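Local coordinates for protein spectinomycin 9-adenylyltransferase (Enterococcus faecalis, PDB 6SXJ) that inactivates the antibiotic spectinomycin by transferring an adenylyl group from ATP to its 9-hydroxyl, which makes the bacterium resistant, at residues P101-I107 / P122-S128. Sequence-based numbering, arbitrary orientation.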
loop_
_atom_site.group_PDB
_atom_site.type_symbol
_atom_site.label_atom_id
_atom_site.label_comp_id
_atom_site.label_asym_id
_atom_site.label_seq_id
_atom_site.Cartn_x
_atom_site.Cartn_y
_atom_site.Cartn_z
ATOM N N PRO A 101 14.804 7.891 0.189
ATOM C CA PRO A 101 13.351 7.725 0.029
ATOM C C PRO A 101 12.696 8.889 -0.716
ATOM O O PRO A 101 13.179 10.012 -0.619
ATOM C CB PRO A 101 12.853 7.647 1.474
ATOM C CG PRO A 101 13.817 8.491 2.244
ATOM C CD PRO A 101 15.151 8.450 1.508
ATOM N N PRO A 102 11.617 8.627 -1.453
ATOM C CA PRO A 102 11.033 9.673 -2.297
ATOM C C PRO A 102 10.084 10.583 -1.528
ATOM O O PRO A 102 9.617 10.276 -0.430
ATOM C CB PRO A 102 10.285 8.880 -3.377
ATOM C CG PRO A 102 9.910 7.593 -2.697
ATOM C CD PRO A 102 10.953 7.320 -1.639
ATOM N N LYS A 103 9.808 11.730 -2.142
ATOM C CA LYS A 103 8.886 12.696 -1.572
ATOM C C LYS A 103 7.440 12.344 -1.912
ATOM O O LYS A 103 7.119 11.963 -3.042
ATOM C CB LYS A 103 9.220 14.101 -2.074
ATOM C CG LYS A 103 10.518 14.697 -1.492
ATOM C CD LYS A 103 11.007 15.865 -2.356
ATOM C CE LYS A 103 12.528 16.004 -2.345
ATOM N NZ LYS A 103 13.078 16.329 -3.701
ATOM N N GLN A 104 6.575 12.491 -0.913
ATOM C CA GLN A 104 5.163 12.153 -0.982
ATOM C C GLN A 104 4.369 13.383 -0.569
ATOM O O GLN A 104 4.553 13.897 0.538
ATOM C CB GLN A 104 4.852 10.967 -0.064
ATOM C CG GLN A 104 3.366 10.679 0.128
ATOM C CD GLN A 104 3.119 9.490 1.040
ATOM O OE1 GLN A 104 3.426 8.349 0.688
ATOM N NE2 GLN A 104 2.569 9.749 2.219
ATOM N N GLU A 105 3.470 13.838 -1.446
ATOM C CA GLU A 105 2.755 15.092 -1.237
ATOM C C GLU A 105 1.507 14.944 -0.382
ATOM O O GLU A 105 1.097 15.907 0.274
ATOM C CB GLU A 105 2.355 15.693 -2.592
ATOM C CG GLU A 105 1.387 16.870 -2.493
ATOM C CD GLU A 105 2.066 18.126 -1.979
ATOM O OE1 GLU A 105 3.295 18.107 -1.824
ATOM O OE2 GLU A 105 1.384 19.139 -1.740
ATOM N N PHE A 106 0.875 13.777 -0.398
ATOM C CA PHE A 106 -0.414 13.607 0.252
ATOM C C PHE A 106 -0.741 12.127 0.258
ATOM O O PHE A 106 -0.370 11.393 -0.663
ATOM C CB PHE A 106 -1.513 14.398 -0.469
ATOM C CG PHE A 106 -2.898 14.131 0.048
ATOM C CD1 PHE A 106 -3.381 14.823 1.141
ATOM C CD2 PHE A 106 -3.723 13.191 -0.568
ATOM C CE1 PHE A 106 -4.654 14.588 1.621
ATOM C CE2 PHE A 106 -4.998 12.946 -0.089
ATOM C CZ PHE A 106 -5.465 13.652 1.007
ATOM N N ILE A 107 -1.438 11.700 1.303
ATOM C CA ILE A 107 -1.896 10.322 1.404
ATOM C C ILE A 107 -3.290 10.329 2.010
ATOM O O ILE A 107 -3.491 10.878 3.100
ATOM C CB ILE A 107 -0.945 9.458 2.251
ATOM C CG1 ILE A 107 -1.568 8.086 2.526
ATOM C CG2 ILE A 107 -0.604 10.170 3.559
ATOM C CD1 ILE A 107 -1.598 7.155 1.298
ATOM N N PRO A 122 -2.113 15.708 6.005
ATOM C CA PRO A 122 -0.848 15.197 5.460
ATOM C C PRO A 122 0.017 16.317 4.895
ATOM O O PRO A 122 -0.433 17.136 4.090
ATOM C CB PRO A 122 -1.303 14.211 4.372
ATOM C CG PRO A 122 -2.637 13.719 4.869
ATOM C CD PRO A 122 -3.275 14.932 5.519
ATOM N N GLN A 123 1.262 16.367 5.355
ATOM C CA GLN A 123 2.258 17.311 4.875
ATOM C C GLN A 123 3.281 16.557 4.040
ATOM O O GLN A 123 3.397 15.331 4.128
ATOM C CB GLN A 123 2.943 18.033 6.045
ATOM C CG GLN A 123 2.032 19.028 6.747
ATOM C CD GLN A 123 1.357 19.988 5.781
ATOM O OE1 GLN A 123 1.975 20.457 4.825
ATOM N NE2 GLN A 123 0.081 20.274 6.019
ATOM N N LYS A 124 4.021 17.299 3.220
ATOM C CA LYS A 124 5.086 16.688 2.439
ATOM C C LYS A 124 5.980 15.872 3.360
ATOM O O LYS A 124 6.445 16.367 4.389
ATOM C CB LYS A 124 5.905 17.756 1.712
ATOM C CG LYS A 124 7.120 17.201 0.968
ATOM C CD LYS A 124 6.728 16.404 -0.273
ATOM C CE LYS A 124 5.993 17.242 -1.313
ATOM N NZ LYS A 124 6.430 18.677 -1.329
ATOM N N GLU A 125 6.214 14.616 2.996
ATOM C CA GLU A 125 7.040 13.748 3.820
ATOM C C GLU A 125 7.820 12.806 2.919
ATOM O O GLU A 125 7.536 12.667 1.725
ATOM C CB GLU A 125 6.197 12.955 4.826
ATOM C CG GLU A 125 4.890 12.441 4.257
ATOM C CD GLU A 125 4.202 11.433 5.163
ATOM O OE1 GLU A 125 4.895 10.531 5.686
ATOM O OE2 GLU A 125 2.963 11.538 5.338
ATOM N N LEU A 126 8.812 12.156 3.516
ATOM C CA LEU A 126 9.611 11.145 2.846
ATOM C C LEU A 126 9.065 9.787 3.253
ATOM O O LEU A 126 8.771 9.567 4.431
ATOM C CB LEU A 126 11.085 11.276 3.219
ATOM C CG LEU A 126 11.856 12.418 2.547
ATOM C CD1 LEU A 126 12.274 12.026 1.133
ATOM C CD2 LEU A 126 11.059 13.709 2.513
ATOM N N ASN A 127 8.891 8.896 2.281
ATOM C CA ASN A 127 8.216 7.620 2.515
ATOM C C ASN A 127 8.989 6.535 1.776
ATOM O O ASN A 127 8.804 6.340 0.570
ATOM C CB ASN A 127 6.761 7.675 2.059
ATOM C CG ASN A 127 6.044 6.350 2.235
ATOM O OD1 ASN A 127 6.624 5.370 2.707
ATOM N ND2 ASN A 127 4.770 6.311 1.845
ATOM N N SER A 128 9.841 5.819 2.509
ATOM C CA SER A 128 10.608 4.746 1.892
ATOM C C SER A 128 9.703 3.700 1.258
ATOM O O SER A 128 10.078 3.080 0.257
ATOM C CB SER A 128 11.521 4.095 2.931
ATOM O OG SER A 128 11.690 2.718 2.654
#
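The short strand 125-126 pairs antiparallel with strand 103-108 and forms one margin of the mixed sheet in the nucleotidyltransferase domain. Gln-104 and Glu-125 are a hydrogen-bonded pair: Gln-104 N to Glu-125 O is 2.8 Å and Glu-125 N to Gln-104 O is 3.1 Å. A third backbone bond runs from Asn-127 N to Pro-102 O, 3.1 Å. Lys-103 and Leu-126 form the non-hydrogen-bonded pair between these bonds. On the face of Gln-104 and Glu-125, the side chain of Gln-104 is extended (chi1 and chi2 both t). This brings its amide to Asn-127, which has chi1 t, and Asn-127 ND2 donates to Gln-104 OE1 at 2.7 Å. Asn-127 OD1 makes a weak bond to Asp-129 N, a cap just ahead of helix 130-139. Lys-124 folds back through two p torsions, chi2 and chi3. Lys-124 NZ lies 3.2 Å from Glu-105 OE1, a salt bridge in which the place of OE1 is less sure; it also bridges to Glu-94. Glu-105 OE2 accepts from Leu-57 N. Glu-105 and Phe-106 form a classic beta bulge opposite Ile-89. Beyond it, Pro-122 CB packs 3.9 Å from Phe-106 CD1 and 4.2 Å from Ile-107 CG2, beside helix 59-69. The backbone and amide bonds thus set the edge strand's register; the Lys-Glu bridge by the bulge is a lesser link, since both residues are also held elsewhere.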